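Local coordinates for serine-threonine phosphatase 2C (Toxoplasma gondii, PDB 2I44), which probably removes phosphate from phosphoserine and phosphothreonine of proteins as a metal-dependent PP2C-family phosphatase, and binds calcium ions here, at residues H179-P184 against N205-R210; M225-S230 against Y241-Q246. All blocks are in the same frame, centred on the assembly; numbering follows the deposited sequence.

Contact 1: H179-P184 against N205-R210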
ATOM      1  N   HIS A 179      -5.140  -8.194   5.065  1.00 14.19           N
ATOM      2  CA  HIS A 179      -5.108  -8.502   6.488  1.00 13.42           C
ATOM      3  C   HIS A 179      -6.560  -8.335   6.930  1.00 14.52           C
ATOM      4  O   HIS A 179      -7.059  -7.228   7.090  1.00 12.05           O
ATOM      5  CB  HIS A 179      -4.205  -7.524   7.240  1.00 13.12           C
ATOM      6  CG  HIS A 179      -2.756  -7.637   6.871  1.00 12.72           C
ATOM      7  ND1 HIS A 179      -2.036  -6.583   6.354  1.00 11.38           N
ATOM      8  CD2 HIS A 179      -1.888  -8.674   6.966  1.00 13.56           C
ATOM      9  CE1 HIS A 179      -0.788  -6.961   6.147  1.00 11.13           C
ATOM     10  NE2 HIS A 179      -0.671  -8.226   6.511  1.00 14.22           N
ATOM     11  N   LYS A 180      -7.244  -9.455   7.085  1.00 15.92           N
ATOM     12  CA  LYS A 180      -8.641  -9.460   7.486  1.00 18.40           C
ATOM     13  C   LYS A 180      -8.776  -9.978   8.922  1.00 18.88           C
ATOM     14  O   LYS A 180      -8.107 -10.929   9.315  1.00 18.18           O
ATOM     15  CB  LYS A 180      -9.446 -10.333   6.514  1.00 22.08           C
ATOM     16  CG  LYS A 180      -9.464  -9.811   5.067  1.00 25.63           C
ATOM     17  CD  LYS A 180     -10.081  -8.406   4.992  1.00 30.92           C
ATOM     18  CE  LYS A 180     -10.239  -7.910   3.542  1.00 32.76           C
ATOM     19  NZ  LYS A 180     -10.902  -6.568   3.454  1.00 33.84           N
ATOM     20  N   PRO A 181      -9.641  -9.342   9.719  1.00 19.08           N
ATOM     21  CA  PRO A 181      -9.863  -9.730  11.114  1.00 20.19           C
ATOM     22  C   PRO A 181     -10.310 -11.174  11.335  1.00 18.94           C
ATOM     23  O   PRO A 181     -10.090 -11.735  12.411  1.00 18.29           O
ATOM     24  CB  PRO A 181     -10.892  -8.706  11.596  1.00 19.93           C
ATOM     25  CG  PRO A 181     -11.618  -8.332  10.360  1.00 21.63           C
ATOM     26  CD  PRO A 181     -10.515  -8.216   9.346  1.00 20.45           C
ATOM     27  N   ASP A 182     -10.940 -11.782  10.336  1.00 17.67           N
ATOM     28  CA  ASP A 182     -11.370 -13.165  10.508  1.00 18.47           C
ATOM     29  C   ASP A 182     -10.316 -14.210  10.140  1.00 17.81           C
ATOM     30  O   ASP A 182     -10.535 -15.402  10.349  1.00 18.04           O
ATOM     31  CB  ASP A 182     -12.700 -13.440   9.779  1.00 20.56           C
ATOM     32  CG  ASP A 182     -12.709 -12.957   8.348  1.00 23.48           C
ATOM     33  OD1 ASP A 182     -11.812 -12.176   7.967  1.00 26.07           O
ATOM     34  OD2 ASP A 182     -13.643 -13.347   7.606  1.00 23.93           O
HETATM   35  N   MSE A 183      -9.173 -13.782   9.609  1.00 16.08           N
HETATM   36  CA  MSE A 183      -8.106 -14.742   9.312  1.00 17.55           C
HETATM   37  C   MSE A 183      -7.749 -15.261  10.708  1.00 17.10           C
HETATM   38  O   MSE A 183      -7.473 -14.470  11.610  1.00 16.29           O
HETATM   39  CB  MSE A 183      -6.887 -14.057   8.681  1.00 22.20           C
HETATM   40  CG  MSE A 183      -6.964 -13.861   7.162  1.00 30.64           C
HETATM   41 SE   MSE A 183      -7.070 -15.524   6.126  1.00 54.63          SE
HETATM   42  CE  MSE A 183      -5.893 -16.610   7.157  1.00 27.68           C
ATOM     43  N   PRO A 184      -7.763 -16.588  10.903  1.00 15.32           N
ATOM     44  CA  PRO A 184      -7.458 -17.233  12.184  1.00 15.47           C
ATOM     45  C   PRO A 184      -6.412 -16.572  13.081  1.00 16.75           C
ATOM     46  O   PRO A 184      -6.716 -16.207  14.215  1.00 17.45           O
ATOM     47  CB  PRO A 184      -7.073 -18.651  11.765  1.00 13.96           C
ATOM     48  CG  PRO A 184      -8.015 -18.905  10.628  1.00 14.38           C
ATOM     49  CD  PRO A 184      -7.913 -17.600   9.838  1.00 16.90           C
ATOM     50  N   ASN A 205     -19.632 -11.804   6.010  1.00 17.36           N
ATOM     51  CA  ASN A 205     -18.414 -11.906   5.221  1.00 20.00           C
ATOM     52  C   ASN A 205     -17.415 -10.762   5.388  1.00 20.62           C
ATOM     53  O   ASN A 205     -16.272 -10.875   4.947  1.00 20.68           O
ATOM     54  CB  ASN A 205     -18.784 -12.064   3.746  1.00 23.93           C
ATOM     55  CG  ASN A 205     -19.405 -13.415   3.450  1.00 27.82           C
ATOM     56  OD1 ASN A 205     -20.382 -13.514   2.703  1.00 32.51           O
ATOM     57  ND2 ASN A 205     -18.836 -14.469   4.033  1.00 27.52           N
ATOM     58  N   LYS A 206     -17.832  -9.666   6.014  1.00 19.36           N
ATOM     59  CA  LYS A 206     -16.920  -8.543   6.225  1.00 20.44           C
ATOM     60  C   LYS A 206     -16.872  -8.133   7.693  1.00 17.47           C
ATOM     61  O   LYS A 206     -17.311  -7.042   8.060  1.00 16.35           O
ATOM     62  CB  LYS A 206     -17.328  -7.337   5.373  1.00 24.15           C
ATOM     63  CG  LYS A 206     -17.223  -7.553   3.873  1.00 31.06           C
ATOM     64  CD  LYS A 206     -17.345  -6.226   3.127  1.00 35.43           C
ATOM     65  CE  LYS A 206     -17.523  -6.428   1.629  1.00 38.07           C
ATOM     66  NZ  LYS A 206     -18.790  -7.162   1.350  1.00 40.07           N
ATOM     67  N   PRO A 207     -16.344  -9.016   8.555  1.00 16.72           N
ATOM     68  CA  PRO A 207     -16.247  -8.728   9.988  1.00 14.96           C
ATOM     69  C   PRO A 207     -15.385  -7.501  10.306  1.00 14.19           C
ATOM     70  O   PRO A 207     -14.565  -7.059   9.491  1.00  9.69           O
ATOM     71  CB  PRO A 207     -15.673 -10.023  10.561  1.00 14.38           C
ATOM     72  CG  PRO A 207     -14.848 -10.556   9.413  1.00 16.13           C
ATOM     73  CD  PRO A 207     -15.759 -10.331   8.242  1.00 14.83           C
ATOM     74  N   PHE A 208     -15.584  -6.961  11.503  1.00 14.02           N
ATOM     75  CA  PHE A 208     -14.872  -5.772  11.963  1.00 14.36           C
ATOM     76  C   PHE A 208     -13.985  -6.076  13.159  1.00 14.10           C
ATOM     77  O   PHE A 208     -14.269  -6.996  13.924  1.00 12.41           O
ATOM     78  CB  PHE A 208     -15.868  -4.698  12.422  1.00 17.90           C
ATOM     79  CG  PHE A 208     -16.801  -4.206  11.347  1.00 21.84           C
ATOM     80  CD1 PHE A 208     -16.473  -3.089  10.583  1.00 21.74           C
ATOM     81  CD2 PHE A 208     -18.019  -4.844  11.115  1.00 22.59           C
ATOM     82  CE1 PHE A 208     -17.348  -2.611   9.602  1.00 22.61           C
ATOM     83  CE2 PHE A 208     -18.897  -4.377  10.140  1.00 23.00           C
ATOM     84  CZ  PHE A 208     -18.561  -3.258   9.380  1.00 22.74           C
ATOM     85  N   ILE A 209     -12.905  -5.310  13.306  1.00 13.04           N
ATOM     86  CA  ILE A 209     -12.055  -5.440  14.476  1.00 12.55           C
ATOM     87  C   ILE A 209     -12.638  -4.366  15.381  1.00 13.81           C
ATOM     88  O   ILE A 209     -12.786  -3.215  14.972  1.00 16.27           O
ATOM     89  CB  ILE A 209     -10.550  -5.128  14.207  1.00 13.60           C
ATOM     90  CG1 ILE A 209      -9.817  -4.992  15.557  1.00 13.13           C
ATOM     91  CG2 ILE A 209     -10.394  -3.868  13.365  1.00 10.90           C
ATOM     92  CD1 ILE A 209      -8.272  -4.972  15.464  1.00 12.30           C
ATOM     93  N   ARG A 210     -12.998  -4.741  16.598  1.00 14.20           N
ATOM     94  CA  ARG A 210     -13.589  -3.801  17.535  1.00 15.94           C
ATOM     95  C   ARG A 210     -12.786  -3.728  18.826  1.00 17.01           C
ATOM     96  O   ARG A 210     -12.415  -4.758  19.390  1.00 17.35           O
ATOM     97  CB  ARG A 210     -15.028  -4.225  17.831  1.00 15.91           C
ATOM     98  CG  ARG A 210     -15.714  -3.395  18.891  1.00 19.20           C
ATOM     99  CD  ARG A 210     -17.134  -3.875  19.133  1.00 19.87           C
ATOM    100  NE  ARG A 210     -18.006  -3.664  17.979  1.00 19.21           N
ATOM    101  CZ  ARG A 210     -19.301  -3.965  17.959  1.00 20.20           C
ATOM    102  NH1 ARG A 210     -19.874  -4.495  19.030  1.00 15.38           N
ATOM    103  NH2 ARG A 210     -20.024  -3.737  16.868  1.00 21.99           N
TER
HETATM  104  O   HOH W   1     -14.211 -13.035   5.094  1.00 28.90           O
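Pro-181 and Asp-182, at the two middle positions of a type I turn, meet the run from Pro-207 into strand 208-210. The ring carbon CG of Pro-181 approaches the carbonyl of Pro-207, 3.3 Å from its O, and makes an apolar contact of 4.0 Å with CG of the Pro-207 ring. CB of Pro-181 lies 4.4 Å from CB of Ile-209, a looser approach. Val-197 of the partner strand 196-198 touches both prolines, and Ile-190 of helix 184-192 touches Pro-181 and Ile-209, which extends the apolar packing beyond the two segments.

The carboxylate of Asp-182 offers its face to the Pro-207 ring. CG of Pro-207 sits over that face, almost directly above CG of Asp-182 at 3.4 Å and 3.5 Å from OD2, the two side chains crossing at about a right angle. A chi1 of 49° puts the Asp-182 CG between the backbone N and the carbonyl carbon, where the ring meets it. Tyr-199 touches both residues.

The polar link is indirect. One water donates to OD2 of Asp-182 at 2.6 Å and to the backbone O of Asn-205 at 3.0 Å, joining two acceptors that could not bond to each other. Within the turn, N of Met-183 bonds to O of Lys-180, while the Lys-180 ammonium turns to a salt bridge with Asp-157.

Phe-208 lies about 12 Å from a bound calcium ion, side chain to ion, so the contact is outside the metal shell. It joins the loop before helix 184-192 to the small two-stranded sheet, in a region probably equivalent to the PP2C flap. With direct hydrogen bonds between the segments absent, their sole polar link runs through the water, and Asp-182 serves both in that link and in the packing on Pro-207.

Contact 2: M225-S230 against Y241-Q246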
HETATM    1  N   MSE A 225     -14.947   3.660  16.796  1.00 18.14           N
HETATM    2  CA  MSE A 225     -14.897   3.165  15.426  1.00 18.59           C
HETATM    3  C   MSE A 225     -14.362   1.750  15.276  1.00 17.44           C
HETATM    4  O   MSE A 225     -13.693   1.221  16.167  1.00 14.34           O
HETATM    5  CB  MSE A 225     -14.075   4.120  14.557  1.00 22.87           C
HETATM    6  CG  MSE A 225     -14.638   5.538  14.479  1.00 31.04           C
HETATM    7 SE   MSE A 225     -16.336   5.626  13.514  1.00 41.45          SE
HETATM    8  CE  MSE A 225     -17.525   5.917  14.997  1.00 37.22           C
ATOM      9  N   GLN A 226     -14.668   1.163  14.120  1.00 17.28           N
ATOM     10  CA  GLN A 226     -14.269  -0.194  13.760  1.00 18.12           C
ATOM     11  C   GLN A 226     -13.620  -0.197  12.378  1.00 17.49           C
ATOM     12  O   GLN A 226     -13.809   0.722  11.593  1.00 16.74           O
ATOM     13  CB  GLN A 226     -15.494  -1.101  13.707  1.00 19.69           C
ATOM     14  CG  GLN A 226     -16.233  -1.253  15.015  1.00 22.49           C
ATOM     15  CD  GLN A 226     -17.656  -1.748  14.816  1.00 23.57           C
ATOM     16  OE1 GLN A 226     -18.504  -1.036  14.259  1.00 22.51           O
ATOM     17  NE2 GLN A 226     -17.926  -2.968  15.267  1.00 19.16           N
ATOM     18  N   LEU A 227     -12.863  -1.245  12.084  1.00 17.21           N
ATOM     19  CA  LEU A 227     -12.202  -1.368  10.793  1.00 17.38           C
ATOM     20  C   LEU A 227     -12.430  -2.767  10.251  1.00 16.39           C
ATOM     21  O   LEU A 227     -12.645  -3.712  11.011  1.00 15.43           O
ATOM     22  CB  LEU A 227     -10.698  -1.111  10.933  1.00 16.10           C
ATOM     23  CG  LEU A 227     -10.289   0.259  11.476  1.00 15.96           C
ATOM     24  CD1 LEU A 227      -8.774   0.342  11.561  1.00 17.09           C
ATOM     25  CD2 LEU A 227     -10.830   1.350  10.556  1.00 15.07           C
ATOM     26  N   GLN A 228     -12.393  -2.903   8.932  1.00 17.47           N
ATOM     27  CA  GLN A 228     -12.587  -4.208   8.329  1.00 18.67           C
ATOM     28  C   GLN A 228     -11.278  -4.860   7.892  1.00 17.92           C
ATOM     29  O   GLN A 228     -11.273  -5.836   7.154  1.00 17.96           O
ATOM     30  CB  GLN A 228     -13.592  -4.109   7.182  1.00 20.68           C
ATOM     31  CG  GLN A 228     -15.001  -3.906   7.709  1.00 24.72           C
ATOM     32  CD  GLN A 228     -16.027  -3.679   6.619  1.00 27.02           C
ATOM     33  OE1 GLN A 228     -15.892  -2.768   5.801  1.00 28.38           O
ATOM     34  NE2 GLN A 228     -17.067  -4.506   6.608  1.00 28.72           N
ATOM     35  N   TYR A 229     -10.166  -4.295   8.351  1.00 17.74           N
ATOM     36  CA  TYR A 229      -8.850  -4.867   8.100  1.00 18.09           C
ATOM     37  C   TYR A 229      -8.122  -4.841   9.447  1.00 17.76           C
ATOM     38  O   TYR A 229      -8.343  -3.941  10.267  1.00 17.02           O
ATOM     39  CB  TYR A 229      -8.087  -4.124   6.991  1.00 17.66           C
ATOM     40  CG  TYR A 229      -8.101  -2.620   7.040  1.00 18.53           C
ATOM     41  CD1 TYR A 229      -7.096  -1.915   7.697  1.00 22.60           C
ATOM     42  CD2 TYR A 229      -9.095  -1.894   6.387  1.00 18.57           C
ATOM     43  CE1 TYR A 229      -7.080  -0.519   7.697  1.00 22.00           C
ATOM     44  CE2 TYR A 229      -9.087  -0.503   6.384  1.00 19.90           C
ATOM     45  CZ  TYR A 229      -8.076   0.176   7.040  1.00 20.90           C
ATOM     46  OH  TYR A 229      -8.045   1.547   7.035  1.00 21.90           O
ATOM     47  N   SER A 230      -7.270  -5.833   9.673  1.00 15.81           N
ATOM     48  CA  SER A 230      -6.569  -5.987  10.949  1.00 15.54           C
ATOM     49  C   SER A 230      -5.160  -5.409  11.128  1.00 15.71           C
ATOM     50  O   SER A 230      -4.554  -5.568  12.196  1.00 13.52           O
ATOM     51  CB  SER A 230      -6.556  -7.470  11.302  1.00 17.21           C
ATOM     52  OG  SER A 230      -6.296  -8.230  10.143  1.00 15.95           O
ATOM     53  N   TYR A 241      -5.591  -3.007  20.869  1.00 18.37           N
ATOM     54  CA  TYR A 241      -6.578  -4.082  20.818  1.00 18.21           C
ATOM     55  C   TYR A 241      -6.413  -5.048  19.643  1.00 17.32           C
ATOM     56  O   TYR A 241      -7.387  -5.649  19.201  1.00 19.20           O
ATOM     57  CB  TYR A 241      -7.985  -3.488  20.776  1.00 19.13           C
ATOM     58  CG  TYR A 241      -8.386  -2.745  22.032  1.00 21.60           C
ATOM     59  CD1 TYR A 241      -8.476  -3.404  23.259  1.00 19.89           C
ATOM     60  CD2 TYR A 241      -8.708  -1.389  21.984  1.00 20.99           C
ATOM     61  CE1 TYR A 241      -8.883  -2.728  24.411  1.00 23.16           C
ATOM     62  CE2 TYR A 241      -9.115  -0.705  23.123  1.00 22.72           C
ATOM     63  CZ  TYR A 241      -9.201  -1.377  24.331  1.00 24.52           C
ATOM     64  OH  TYR A 241      -9.624  -0.692  25.441  1.00 26.44           O
ATOM     65  N   GLY A 242      -5.198  -5.199  19.132  1.00 16.13           N
ATOM     66  CA  GLY A 242      -5.003  -6.118  18.026  1.00 14.32           C
ATOM     67  C   GLY A 242      -4.653  -5.528  16.671  1.00 14.15           C
ATOM     68  O   GLY A 242      -4.169  -6.252  15.802  1.00 14.45           O
ATOM     69  N   LEU A 243      -4.906  -4.238  16.460  1.00 13.37           N
ATOM     70  CA  LEU A 243      -4.561  -3.620  15.175  1.00 14.18           C
ATOM     71  C   LEU A 243      -3.026  -3.533  15.140  1.00 14.41           C
ATOM     72  O   LEU A 243      -2.416  -2.829  15.945  1.00 15.30           O
ATOM     73  CB  LEU A 243      -5.184  -2.223  15.062  1.00 14.02           C
ATOM     74  CG  LEU A 243      -5.116  -1.494  13.712  1.00 14.55           C
ATOM     75  CD1 LEU A 243      -5.849  -2.300  12.640  1.00 13.48           C
ATOM     76  CD2 LEU A 243      -5.732  -0.104  13.847  1.00 14.52           C
ATOM     77  N   SER A 244      -2.414  -4.248  14.205  1.00 14.57           N
ATOM     78  CA  SER A 244      -0.957  -4.296  14.084  1.00 13.86           C
ATOM     79  C   SER A 244      -0.349  -3.411  12.993  1.00 13.60           C
ATOM     80  O   SER A 244      -1.016  -3.062  12.012  1.00 11.21           O
ATOM     81  CB  SER A 244      -0.537  -5.751  13.839  1.00 15.07           C
ATOM     82  OG  SER A 244       0.838  -5.857  13.519  1.00 14.24           O
ATOM     83  N   ASN A 245       0.920  -3.046  13.170  1.00 13.70           N
ATOM     84  CA  ASN A 245       1.629  -2.250  12.171  1.00 15.16           C
ATOM     85  C   ASN A 245       2.732  -3.106  11.550  1.00 16.90           C
ATOM     86  O   ASN A 245       3.612  -2.600  10.857  1.00 16.79           O
ATOM     87  CB  ASN A 245       2.235  -0.972  12.777  1.00 15.49           C
ATOM     88  CG  ASN A 245       3.155  -1.249  13.954  1.00 17.09           C
ATOM     89  OD1 ASN A 245       3.808  -2.293  14.031  1.00 13.58           O
ATOM     90  ND2 ASN A 245       3.223  -0.297  14.873  1.00 18.09           N
ATOM     91  N   GLN A 246       2.676  -4.408  11.821  1.00 17.03           N
ATOM     92  CA  GLN A 246       3.637  -5.369  11.283  1.00 18.38           C
ATOM     93  C   GLN A 246       3.256  -5.648   9.835  1.00 17.96           C
ATOM     94  O   GLN A 246       2.195  -6.200   9.566  1.00 19.03           O
ATOM     95  CB  GLN A 246       3.572  -6.672  12.090  1.00 19.45           C
ATOM     96  CG  GLN A 246       4.384  -7.830  11.519  1.00 20.72           C
ATOM     97  CD  GLN A 246       5.862  -7.512  11.446  1.00 21.52           C
ATOM     98  OE1 GLN A 246       6.401  -7.241  10.368  1.00 21.69           O
ATOM     99  NE2 GLN A 246       6.524  -7.526  12.596  1.00 17.08           N
TER
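The carbonyl O of Ser-230 meets both the N-H of Ser-244 and the CA-H of Leu-243, where two irregular loops of the PP2C fold, before and after the short strand 233-234, come together; an ST turn follows at Ser-244. The Ser-244 N to Ser-230 O bond is 3.2 Å long and nearly straight, 167° at the hydrogen, with the donor tilted 18° from the carbonyl plane. CA of Leu-243 stands 3.6 Å from the same oxygen.

In Leu-243, chi1 of -171° puts CG anti to the backbone N, beside the carbonyl carbon. Its CD1 lies against the Ser-230 carbonyl, 3.5 Å from C. The apolar contact is made by CD2, which meets CD1 of Leu-227 at 3.8 Å, the two leucines crossing at about a right angle. Leu-227 also touches Ile-209 and Thr-62. Ser-230 turns its OG to Glu-186.

Tyr-229, next to Ser-230, lies side chain to ion about 6 Å from a bound calcium, which brings this end of the buried contact close to the calcium site that includes Asp-60 and Gly-61. In the ST turn, OG of Ser-244 accepts from N of Gln-246 at 2.9 Å.

Contact 2 is buried and lies nearer the calcium ions; contact 1 is only partly buried, with Asn-205 at the surface and a water in its polar link. Their centres are 9 Å apart, and segment 225-230 of contact 2 also holds both segments of contact 1: the backbone N of Ile-209 probably bonds to O of Leu-227 at 2.8 Å, Lys-206 O probably accepts from NE2 of Gln-228, and a backbone bond ties His-179 to Ser-230. The chemistry follows the place in the fold. Near the outside, proline rings pack together and a water joins a carboxylate to a backbone carbonyl, whereas inside, leucine branches accompany a direct backbone bond between loops.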